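Genome packaging NTPase B204 (Sulfolobus turreted icosahedral virus 2, PDB 4KFT) probably hydrolyses ATP to drive packaging of the viral DNA genome into capsids, using a P-loop nucleotide-binding fold. Local coordinates at residues A[83-88]-A[129-134]; A[147-152]-A[169-174]; A[158-163]-A[180-185]. All coordinates share one frame; numbering follows the deposited sequence.

Contact 1 of 3, residues A[83-88]-A[129-134]; sequences KLWQAS and AGLGLI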
loop_
_atom_site.group_PDB
_atom_site.type_symbol
_atom_site.label_atom_id
_atom_site.label_comp_id
_atom_site.label_asym_id
_atom_site.label_seq_id
_atom_site.Cartn_x
_atom_site.Cartn_y
_atom_site.Cartn_z
ATOM N N LYS A 83 -14.538 -7.537 7.537
ATOM C CA LYS A 83 -15.285 -8.245 6.498
ATOM C C LYS A 83 -14.451 -8.369 5.238
ATOM O O LYS A 83 -14.290 -9.462 4.692
ATOM C CB LYS A 83 -16.611 -7.546 6.196
ATOM C CG LYS A 83 -17.753 -7.960 7.128
ATOM C CD LYS A 83 -19.077 -7.340 6.701
ATOM C CE LYS A 83 -19.075 -5.844 6.946
ATOM N NZ LYS A 83 -20.445 -5.261 6.849
ATOM N N LEU A 84 -13.922 -7.231 4.797
ATOM C CA LEU A 84 -12.998 -7.157 3.662
ATOM C C LEU A 84 -11.815 -8.099 3.851
ATOM O O LEU A 84 -11.477 -8.866 2.955
ATOM C CB LEU A 84 -12.510 -5.717 3.472
ATOM C CG LEU A 84 -11.424 -5.475 2.418
ATOM C CD1 LEU A 84 -11.908 -5.906 1.032
ATOM C CD2 LEU A 84 -11.004 -4.007 2.417
ATOM N N TRP A 85 -11.217 -8.064 5.038
ATOM C CA TRP A 85 -10.086 -8.928 5.352
ATOM C C TRP A 85 -10.450 -10.419 5.295
ATOM O O TRP A 85 -9.738 -11.204 4.683
ATOM C CB TRP A 85 -9.439 -8.523 6.692
ATOM C CG TRP A 85 -8.212 -9.316 7.035
ATOM C CD1 TRP A 85 -8.105 -10.279 7.996
ATOM C CD2 TRP A 85 -6.922 -9.234 6.404
ATOM N NE1 TRP A 85 -6.835 -10.798 8.007
ATOM C CE2 TRP A 85 -6.087 -10.174 7.047
ATOM C CE3 TRP A 85 -6.392 -8.451 5.376
ATOM C CZ2 TRP A 85 -4.750 -10.359 6.683
ATOM C CZ3 TRP A 85 -5.054 -8.636 5.016
ATOM C CH2 TRP A 85 -4.257 -9.594 5.660
ATOM N N GLN A 86 -11.568 -10.807 5.890
ATOM C CA GLN A 86 -12.025 -12.197 5.791
ATOM C C GLN A 86 -12.269 -12.626 4.338
ATOM O O GLN A 86 -11.896 -13.722 3.918
ATOM C CB GLN A 86 -13.310 -12.405 6.597
ATOM C CG GLN A 86 -13.144 -13.074 7.970
ATOM C CD GLN A 86 -12.100 -14.229 7.999
ATOM O OE1 GLN A 86 -11.337 -14.359 8.985
ATOM N NE2 GLN A 86 -12.057 -15.067 6.923
ATOM N N ALA A 87 -12.882 -11.738 3.569
ATOM C CA ALA A 87 -13.168 -12.036 2.177
ATOM C C ALA A 87 -11.884 -12.178 1.370
ATOM O O ALA A 87 -11.790 -13.044 0.509
ATOM C CB ALA A 87 -14.081 -10.989 1.580
ATOM N N SER A 88 -10.889 -11.345 1.666
ATOM C CA SER A 88 -9.606 -11.394 0.959
ATOM C C SER A 88 -8.862 -12.706 1.207
ATOM O O SER A 88 -8.291 -13.279 0.277
ATOM C CB SER A 88 -8.708 -10.215 1.356
ATOM O OG SER A 88 -9.327 -8.972 1.099
ATOM N N ALA A 129 -1.446 -15.493 5.497
ATOM C CA ALA A 129 -2.790 -15.275 4.966
ATOM C C ALA A 129 -2.780 -15.209 3.443
ATOM O O ALA A 129 -3.834 -15.093 2.818
ATOM C CB ALA A 129 -3.398 -14.015 5.540
ATOM N N GLY A 130 -1.592 -15.290 2.854
ATOM C CA GLY A 130 -1.444 -15.258 1.408
ATOM C C GLY A 130 -1.841 -13.922 0.809
ATOM O O GLY A 130 -2.438 -13.863 -0.270
ATOM N N LEU A 131 -1.529 -12.843 1.519
ATOM C CA LEU A 131 -1.953 -11.517 1.100
ATOM C C LEU A 131 -0.832 -10.509 1.250
ATOM O O LEU A 131 -0.298 -10.327 2.338
ATOM C CB LEU A 131 -3.158 -11.056 1.921
ATOM C CG LEU A 131 -4.512 -11.696 1.586
ATOM C CD1 LEU A 131 -5.501 -11.393 2.679
ATOM C CD2 LEU A 131 -5.022 -11.169 0.233
ATOM N N GLY A 132 -0.468 -9.877 0.144
ATOM C CA GLY A 132 0.394 -8.718 0.171
ATOM C C GLY A 132 -0.455 -7.491 0.419
ATOM O O GLY A 132 -1.687 -7.542 0.360
ATOM N N LEU A 133 0.195 -6.373 0.694
ATOM C CA LEU A 133 -0.531 -5.167 1.025
ATOM C C LEU A 133 0.117 -4.015 0.286
ATOM O O LEU A 133 1.343 -3.953 0.197
ATOM C CB LEU A 133 -0.428 -4.947 2.531
ATOM C CG LEU A 133 -1.517 -4.319 3.383
ATOM C CD1 LEU A 133 -2.803 -5.145 3.332
ATOM C CD2 LEU A 133 -0.993 -4.187 4.815
ATOM N N ILE A 134 -0.687 -3.123 -0.286
ATOM C CA ILE A 134 -0.173 -1.820 -0.672
ATOM C C ILE A 134 -0.984 -0.753 0.022
ATOM O O ILE A 134 -2.166 -0.604 -0.235
ATOM C CB ILE A 134 -0.179 -1.574 -2.196
ATOM C CG1 ILE A 134 0.636 -2.640 -2.926
ATOM C CG2 ILE A 134 0.399 -0.188 -2.493
ATOM C CD1 ILE A 134 0.672 -2.454 -4.479
#

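Contact 2 of 3, residues A[147-152]-A[169-174]; sequences VYKQAD and SKYISA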
loop_
_atom_site.group_PDB
_atom_site.type_symbol
_atom_site.label_atom_id
_atom_site.label_comp_id
_atom_site.label_asym_id
_atom_site.label_seq_id
_atom_site.Cartn_x
_atom_site.Cartn_y
_atom_site.Cartn_z
ATOM N N VAL A 147 3.364 0.566 11.119
ATOM C CA VAL A 147 3.240 0.277 9.689
ATOM C C VAL A 147 4.602 0.408 8.988
ATOM O O VAL A 147 5.002 -0.472 8.235
ATOM C CB VAL A 147 2.133 1.139 8.996
ATOM C CG1 VAL A 147 2.248 1.051 7.469
ATOM C CG2 VAL A 147 0.738 0.687 9.447
ATOM N N TYR A 148 5.330 1.486 9.275
ATOM C CA TYR A 148 6.706 1.638 8.781
ATOM C C TYR A 148 7.694 0.545 9.253
ATOM O O TYR A 148 8.516 0.090 8.460
ATOM C CB TYR A 148 7.228 3.070 9.013
ATOM C CG TYR A 148 6.250 4.076 8.464
ATOM C CD1 TYR A 148 5.985 4.135 7.098
ATOM C CD2 TYR A 148 5.542 4.925 9.305
ATOM C CE1 TYR A 148 5.045 5.042 6.579
ATOM C CE2 TYR A 148 4.591 5.832 8.799
ATOM C CZ TYR A 148 4.359 5.883 7.434
ATOM O OH TYR A 148 3.432 6.773 6.932
ATOM N N LYS A 149 7.600 0.095 10.507
ATOM C CA LYS A 149 8.430 -1.031 10.941
ATOM C C LYS A 149 8.096 -2.333 10.202
ATOM O O LYS A 149 8.987 -3.106 9.860
ATOM C CB LYS A 149 8.317 -1.275 12.458
ATOM C CG LYS A 149 8.603 -0.066 13.355
ATOM C CD LYS A 149 9.833 0.738 12.912
ATOM C CE LYS A 149 10.547 1.349 14.136
ATOM N NZ LYS A 149 11.467 2.478 13.804
ATOM N N GLN A 150 6.813 -2.592 9.971
ATOM C CA GLN A 150 6.406 -3.875 9.380
ATOM C C GLN A 150 6.550 -3.921 7.846
ATOM O O GLN A 150 6.544 -4.994 7.255
ATOM C CB GLN A 150 4.973 -4.255 9.800
ATOM C CG GLN A 150 4.799 -4.546 11.285
ATOM C CD GLN A 150 5.861 -5.493 11.819
ATOM O OE1 GLN A 150 6.569 -5.163 12.763
ATOM N NE2 GLN A 150 5.964 -6.680 11.226
ATOM N N ALA A 151 6.697 -2.758 7.220
ATOM C CA ALA A 151 6.754 -2.662 5.762
ATOM C C ALA A 151 8.013 -3.297 5.186
ATOM O O ALA A 151 9.049 -3.336 5.842
ATOM C CB ALA A 151 6.674 -1.198 5.327
ATOM N N ASP A 152 7.929 -3.765 3.946
ATOM C CA ASP A 152 9.097 -4.297 3.257
ATOM C C ASP A 152 9.714 -3.280 2.305
ATOM O O ASP A 152 10.922 -3.276 2.086
ATOM C CB ASP A 152 8.724 -5.581 2.518
ATOM C CG ASP A 152 8.215 -6.650 3.463
ATOM O OD1 ASP A 152 9.045 -7.321 4.115
ATOM O OD2 ASP A 152 6.984 -6.796 3.577
ATOM N N SER A 169 12.946 10.380 9.506
ATOM C CA SER A 169 14.232 10.181 10.151
ATOM C C SER A 169 14.174 9.161 11.314
ATOM O O SER A 169 14.990 8.238 11.385
ATOM C CB SER A 169 14.795 11.514 10.628
ATOM O OG SER A 169 16.180 11.388 10.859
ATOM N N LYS A 170 13.190 9.326 12.196
ATOM C CA LYS A 170 12.989 8.441 13.350
ATOM C C LYS A 170 12.523 6.998 13.042
ATOM O O LYS A 170 12.995 6.044 13.655
ATOM C CB LYS A 170 11.996 9.098 14.308
ATOM C CG LYS A 170 11.694 8.309 15.559
ATOM C CD LYS A 170 10.759 9.115 16.441
ATOM C CE LYS A 170 10.752 8.615 17.875
ATOM N NZ LYS A 170 9.896 9.508 18.703
ATOM N N TYR A 171 11.602 6.838 12.097
ATOM C CA TYR A 171 11.001 5.528 11.843
ATOM C C TYR A 171 11.450 4.839 10.564
ATOM O O TYR A 171 11.138 3.661 10.356
ATOM C CB TYR A 171 9.479 5.636 11.811
ATOM C CG TYR A 171 8.901 6.153 13.087
ATOM C CD1 TYR A 171 9.109 5.474 14.284
ATOM C CD2 TYR A 171 8.150 7.316 13.103
ATOM C CE1 TYR A 171 8.581 5.943 15.464
ATOM C CE2 TYR A 171 7.618 7.792 14.276
ATOM C CZ TYR A 171 7.845 7.104 15.452
ATOM O OH TYR A 171 7.319 7.571 16.612
ATOM N N ILE A 172 12.143 5.565 9.693
ATOM C CA ILE A 172 12.520 4.992 8.412
ATOM C C ILE A 172 14.024 5.036 8.153
ATOM O O ILE A 172 14.683 4.000 8.125
ATOM C CB ILE A 172 11.739 5.656 7.253
ATOM C CG1 ILE A 172 10.244 5.737 7.624
ATOM C CG2 ILE A 172 12.007 4.915 5.940
ATOM C CD1 ILE A 172 9.303 5.784 6.469
ATOM N N SER A 173 14.561 6.236 7.970
ATOM C CA SER A 173 15.967 6.402 7.611
ATOM C C SER A 173 16.338 7.876 7.599
ATOM O O SER A 173 15.616 8.695 7.034
ATOM C CB SER A 173 16.229 5.804 6.228
ATOM O OG SER A 173 17.464 6.260 5.707
ATOM N N ALA A 174 17.466 8.216 8.208
ATOM C CA ALA A 174 17.913 9.601 8.224
ATOM C C ALA A 174 18.359 10.056 6.825
ATOM O O ALA A 174 18.228 11.230 6.467
ATOM C CB ALA A 174 19.040 9.784 9.245
#

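Contact 3 of 3, residues A[158-163]-A[180-185]; sequences YTREPN and VKTLKQ. With AGS (phosphothiophosphoric acid-adenylate ester), chain E.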
loop_
_atom_site.group_PDB
_atom_site.type_symbol
_atom_site.label_atom_id
_atom_site.label_comp_id
_atom_site.label_asym_id
_atom_site.label_seq_id
_atom_site.Cartn_x
_atom_site.Cartn_y
_atom_site.Cartn_z
ATOM N N TYR A 158 8.361 13.742 -2.956
ATOM C CA TYR A 158 8.893 14.967 -2.357
ATOM C C TYR A 158 8.130 15.446 -1.137
ATOM O O TYR A 158 6.900 15.470 -1.146
ATOM C CB TYR A 158 8.895 16.113 -3.375
ATOM C CG TYR A 158 9.049 17.496 -2.754
ATOM C CD1 TYR A 158 10.310 18.048 -2.546
ATOM C CD2 TYR A 158 7.931 18.263 -2.405
ATOM C CE1 TYR A 158 10.458 19.315 -1.995
ATOM C CE2 TYR A 158 8.068 19.516 -1.833
ATOM C CZ TYR A 158 9.338 20.040 -1.635
ATOM O OH TYR A 158 9.492 21.290 -1.093
ATOM N N THR A 159 8.877 15.863 -0.114
ATOM C CA THR A 159 8.308 16.646 0.972
ATOM C C THR A 159 9.395 17.355 1.754
ATOM O O THR A 159 10.511 16.862 1.876
ATOM C CB THR A 159 7.486 15.785 1.948
ATOM O OG1 THR A 159 6.930 16.630 2.965
ATOM C CG2 THR A 159 8.365 14.715 2.612
ATOM N N ARG A 160 9.046 18.510 2.304
ATOM C CA ARG A 160 9.936 19.239 3.189
ATOM C C ARG A 160 9.185 19.712 4.397
ATOM O O ARG A 160 9.627 20.623 5.075
ATOM C CB ARG A 160 10.543 20.450 2.490
ATOM C CG ARG A 160 11.571 20.088 1.472
ATOM C CD ARG A 160 12.297 21.295 0.968
ATOM N NE ARG A 160 13.250 20.876 -0.049
ATOM C CZ ARG A 160 14.393 21.497 -0.308
ATOM N NH1 ARG A 160 14.731 22.584 0.377
ATOM N NH2 ARG A 160 15.189 21.025 -1.256
ATOM N N GLU A 161 8.033 19.107 4.658
ATOM C CA GLU A 161 7.268 19.452 5.846
ATOM C C GLU A 161 8.055 18.938 7.057
ATOM O O GLU A 161 8.325 17.748 7.161
ATOM C CB GLU A 161 5.855 18.845 5.773
ATOM C CG GLU A 161 4.785 19.720 6.415
ATOM C CD GLU A 161 4.314 19.210 7.779
ATOM O OE1 GLU A 161 3.251 18.552 7.829
ATOM O OE2 GLU A 161 4.987 19.481 8.796
ATOM N N PRO A 162 8.437 19.835 7.967
ATOM C CA PRO A 162 9.416 19.475 9.011
ATOM C C PRO A 162 8.982 18.305 9.929
ATOM O O PRO A 162 9.812 17.454 10.263
ATOM C CB PRO A 162 9.586 20.780 9.806
ATOM C CG PRO A 162 9.115 21.857 8.884
ATOM C CD PRO A 162 8.025 21.244 8.050
ATOM N N ASN A 163 7.708 18.243 10.299
ATOM C CA ASN A 163 7.197 17.080 11.026
ATOM C C ASN A 163 7.321 15.776 10.212
ATOM O O ASN A 163 7.604 14.704 10.758
ATOM C CB ASN A 163 5.747 17.313 11.468
ATOM N N VAL A 180 14.647 12.899 0.403
ATOM C CA VAL A 180 13.255 13.172 0.077
ATOM C C VAL A 180 13.028 14.646 -0.283
ATOM O O VAL A 180 12.129 14.985 -1.049
ATOM C CB VAL A 180 12.341 12.732 1.242
ATOM C CG1 VAL A 180 12.123 13.859 2.224
ATOM C CG2 VAL A 180 11.019 12.181 0.730
ATOM N N LYS A 181 13.881 15.515 0.238
ATOM C CA LYS A 181 13.702 16.952 0.118
ATOM C C LYS A 181 14.021 17.482 -1.285
ATOM O O LYS A 181 13.697 18.607 -1.610
ATOM C CB LYS A 181 14.593 17.665 1.131
ATOM C CG LYS A 181 14.357 17.270 2.569
ATOM C CD LYS A 181 15.475 17.799 3.442
ATOM C CE LYS A 181 15.521 19.308 3.446
ATOM N NZ LYS A 181 16.695 19.789 4.252
ATOM N N THR A 182 14.657 16.665 -2.106
ATOM C CA THR A 182 15.116 17.133 -3.396
ATOM C C THR A 182 14.485 16.412 -4.587
ATOM O O THR A 182 14.915 16.619 -5.720
ATOM C CB THR A 182 16.664 17.033 -3.501
ATOM O OG1 THR A 182 17.069 15.661 -3.396
ATOM C CG2 THR A 182 17.337 17.851 -2.400
ATOM N N LEU A 183 13.484 15.567 -4.354
ATOM C CA LEU A 183 12.857 14.848 -5.476
ATOM C C LEU A 183 12.117 15.808 -6.409
ATOM O O LEU A 183 11.379 16.682 -5.963
ATOM C CB LEU A 183 11.915 13.741 -4.986
ATOM C CG LEU A 183 12.552 12.653 -4.102
ATOM C CD1 LEU A 183 11.526 12.027 -3.227
ATOM C CD2 LEU A 183 13.233 11.591 -4.922
ATOM N N LYS A 184 12.331 15.650 -7.706
ATOM C CA LYS A 184 11.594 16.425 -8.699
ATOM C C LYS A 184 10.195 15.824 -8.878
ATOM O O LYS A 184 9.898 14.768 -8.316
ATOM C CB LYS A 184 12.378 16.465 -10.017
ATOM C CG LYS A 184 13.758 17.120 -9.851
ATOM C CD LYS A 184 14.518 17.262 -11.172
ATOM C CE LYS A 184 15.803 18.057 -10.982
ATOM N NZ LYS A 184 16.569 18.224 -12.248
ATOM N N GLN A 185 9.328 16.507 -9.622
ATOM C CA GLN A 185 7.965 16.020 -9.814
ATOM C C GLN A 185 7.939 14.587 -10.343
ATOM O O GLN A 185 8.672 14.245 -11.277
ATOM C CB GLN A 185 7.182 16.939 -10.744
ATOM C CG GLN A 185 5.701 16.595 -10.827
ATOM C CD GLN A 185 4.896 17.634 -11.587
ATOM O OE1 GLN A 185 5.241 17.996 -12.707
ATOM N NE2 GLN A 185 3.824 18.127 -10.975
HETATM P PA AGS E . 13.859 23.525 -11.409
HETATM O O1A AGS E . 14.382 23.603 -12.880
HETATM O O2A AGS E . 13.940 24.928 -10.740
HETATM O O3A AGS E . 14.673 22.485 -10.578
HETATM O "O5'" AGS E . 12.368 23.076 -11.413
HETATM C "C5'" AGS E . 11.400 24.015 -11.160
HETATM C "C4'" AGS E . 9.968 23.672 -11.324
HETATM O "O4'" AGS E . 9.668 22.328 -11.071
HETATM C "C3'" AGS E . 9.179 24.466 -10.330
HETATM O "O3'" AGS E . 7.913 24.685 -10.830
HETATM C "C2'" AGS E . 9.112 23.580 -9.237
HETATM O "O2'" AGS E . 8.089 23.934 -8.365
HETATM C "C1'" AGS E . 8.836 22.282 -9.914
HETATM N N9 AGS E . 9.145 21.196 -9.059
HETATM C C8 AGS E . 10.309 20.773 -8.537
HETATM N N7 AGS E . 10.045 19.696 -7.774
HETATM C C5 AGS E . 8.709 19.449 -7.824
HETATM C C6 AGS E . 7.927 18.463 -7.219
HETATM N N6 AGS E . 8.565 17.491 -6.390
HETATM N N1 AGS E . 6.592 18.451 -7.451
HETATM C C2 AGS E . 6.032 19.388 -8.251
HETATM N N3 AGS E . 6.779 20.352 -8.843
HETATM C C4 AGS E . 8.120 20.413 -8.646
HETATM O O HOH W 1 8.411 13.753 -5.952
#

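Contact 1 of 3, residues A[83-88]-A[129-134]
Trp85 and Leu131 meet where helix 80-95 packs against the sheet of an alpha/beta fold consistent with the P-loop NTPase kind. The helix links strands 68-72 and 98-102 in a beta-alpha-beta crossover, while Leu131 opens strand 131-137, the neighbour of 98-102. The axes of helix 83-88 and strand 131-134 make 136° between their N-to-C directions.

The apolar contacts centre on the indole. Leu131 lays CD1 over one face of the six-membered ring, a CH-pi contact with CD1 3.9 Å from the ring centroid and displaced toward the rim. CG of Trp85 stands anti to the backbone N (chi1 -176°), which carries the large flat ring from the flank of its helix to the strand. Ala129 brings CB to 4.1 Å from Trp85 CZ2, and Leu133 CD1 lies 4.5 Å from Trp85 CZ3; both approach obliquely. A small serine lets the helix backbone come close: Ser88 CB sits 3.7 Å from Leu131 CD1.

The polar groups are satisfied around this apolar patch. The indole NE1 hydrogen-bonds to Glu121 OE1 of helix 117-124, so the tryptophan joins two helices and the strand. Gly130 ends helix 126-129 in a Schellman motif, its positive phi being easy for a residue without CB, and its carbonyl O is bonded by Ser92 OG.

Ser88 also disposes of its own buried hydroxyl: OG donates to Leu84 O at 2.8 Å, from 43° above the carbonyl plane, and that oxygen accepts Ser88 N as well.

Contact 2 of 3, residues A[147-152]-A[169-174]
Tyr148 packs against Tyr171 and Ile172 at the C-terminal ends of helices 145-150 and 162-171. The apolar part is inward. CD1 of Ile172 reaches CD1 of the Tyr148 ring at 3.8 Å, the two side chains passing obliquely, and the CB atoms of Tyr148 and Tyr171 stand 4.4 Å apart. Here the tyrosine serves two ends: its side chain packs on Val8 and Leu143, while its OH hydrogen-bonds to Val140 O.

The polar part lies at the exposed margin. Lys149, its chain bent at chi2 and chi3, swings NZ back to the edge of the Tyr171 ring, in the ring plane and 3.8 Å from Tyr171 CD1. NZ is also 3.7 Å from Tyr171 O, too far for a hydrogen bond, yet a positive charge near the C-terminal end of the helix is probably favourable. A long flexible lysine suits this place, since its chain lets NZ reach both the ring edge and that helix end at the exposed margin. Lys170 CG rests over the centre of one face of the Tyr171 ring, and Trp167 meets that ring edge-to-face.

Just beyond, Ser173 is the N-cap of helix 174-179, with OG accepting from Ala176 N. The C-terminal ends of two helices, one before and one after strand 153-156, thus meet beside the sheet of what is probably an alpha/beta NTPase fold.

Contact 3 of 3, residues A[158-163]-A[180-185]
A second AGS molecule is bound where Tyr158 packs against Leu183, away from the other one; no role for it is established. The adenine N6 of AGS donates to Leu183 O at 3.0 Å, and Tyr158 CB lies 3.3 Å from the same N6. Gln185, its chain extended, lies flat against one face of the adenine, with CB over the six-membered ring, 3.7 Å from N1 of AGS, and CG and CD passing beyond its C2 end. N6 is thus held by a main-chain carbonyl, while Gln185 packs on the ring.

Between the protein segments, Arg160 grips the backbone of the other segment. Its guanidinium takes Lys181 O side-on, NE at 2.8 Å and NH2 at 2.9 Å, with the oxygen close to the guanidinium plane. NE lies 19° off the carbonyl plane, whereas NH2 stands well above it. An extended arginine suits this task, because two adjacent N-H groups can converge on one acceptor; CE of Lys181 lies loosely over one face of the group. The Tyr158 ring turns its edge to the same oxygen, CE1 being 3.3 Å from Lys181 O, and its chi1 of 164°, with CG anti to the backbone N, brings it there. Thr159 N adds a weak bond to Val180 O at 3.5 Å, and a water links Tyr158 N to Lys184 O.

Thr159 OG1 accepts from Glu161 N in an ST turn and is also bonded to Glu164. Glu161 then caps helix 162-171 through a weak bond from Asn163 N. The segment 158-163 leads from strand 153-156 into that helix, while 180-185 leaves helix 174-179 for strand 188-192, with Val180 and Lys181 resting on Leu165 of helix 162-171.

Contact 1 is buried, whereas contacts 2 and 3 are partly exposed; contacts 1 and 3 lie on opposite sides of the chain's centre, their own centres about 32 Å apart. Strand 131-137 of contact 1 leads on to helix 145-150 of contact 2, and helix 162-171 is shared by contacts 2 and 3, which take its C-terminal and N-terminal ends. The chemistry follows the place: an indole and leucines between helix and sheet, then tyrosines with lysines at partly buried helix ends, and finally backbone carbonyls held by an arginine and a nucleotide where the loop after strand 153-156 and the first residues of helix 162-171 meet the loop 180-185.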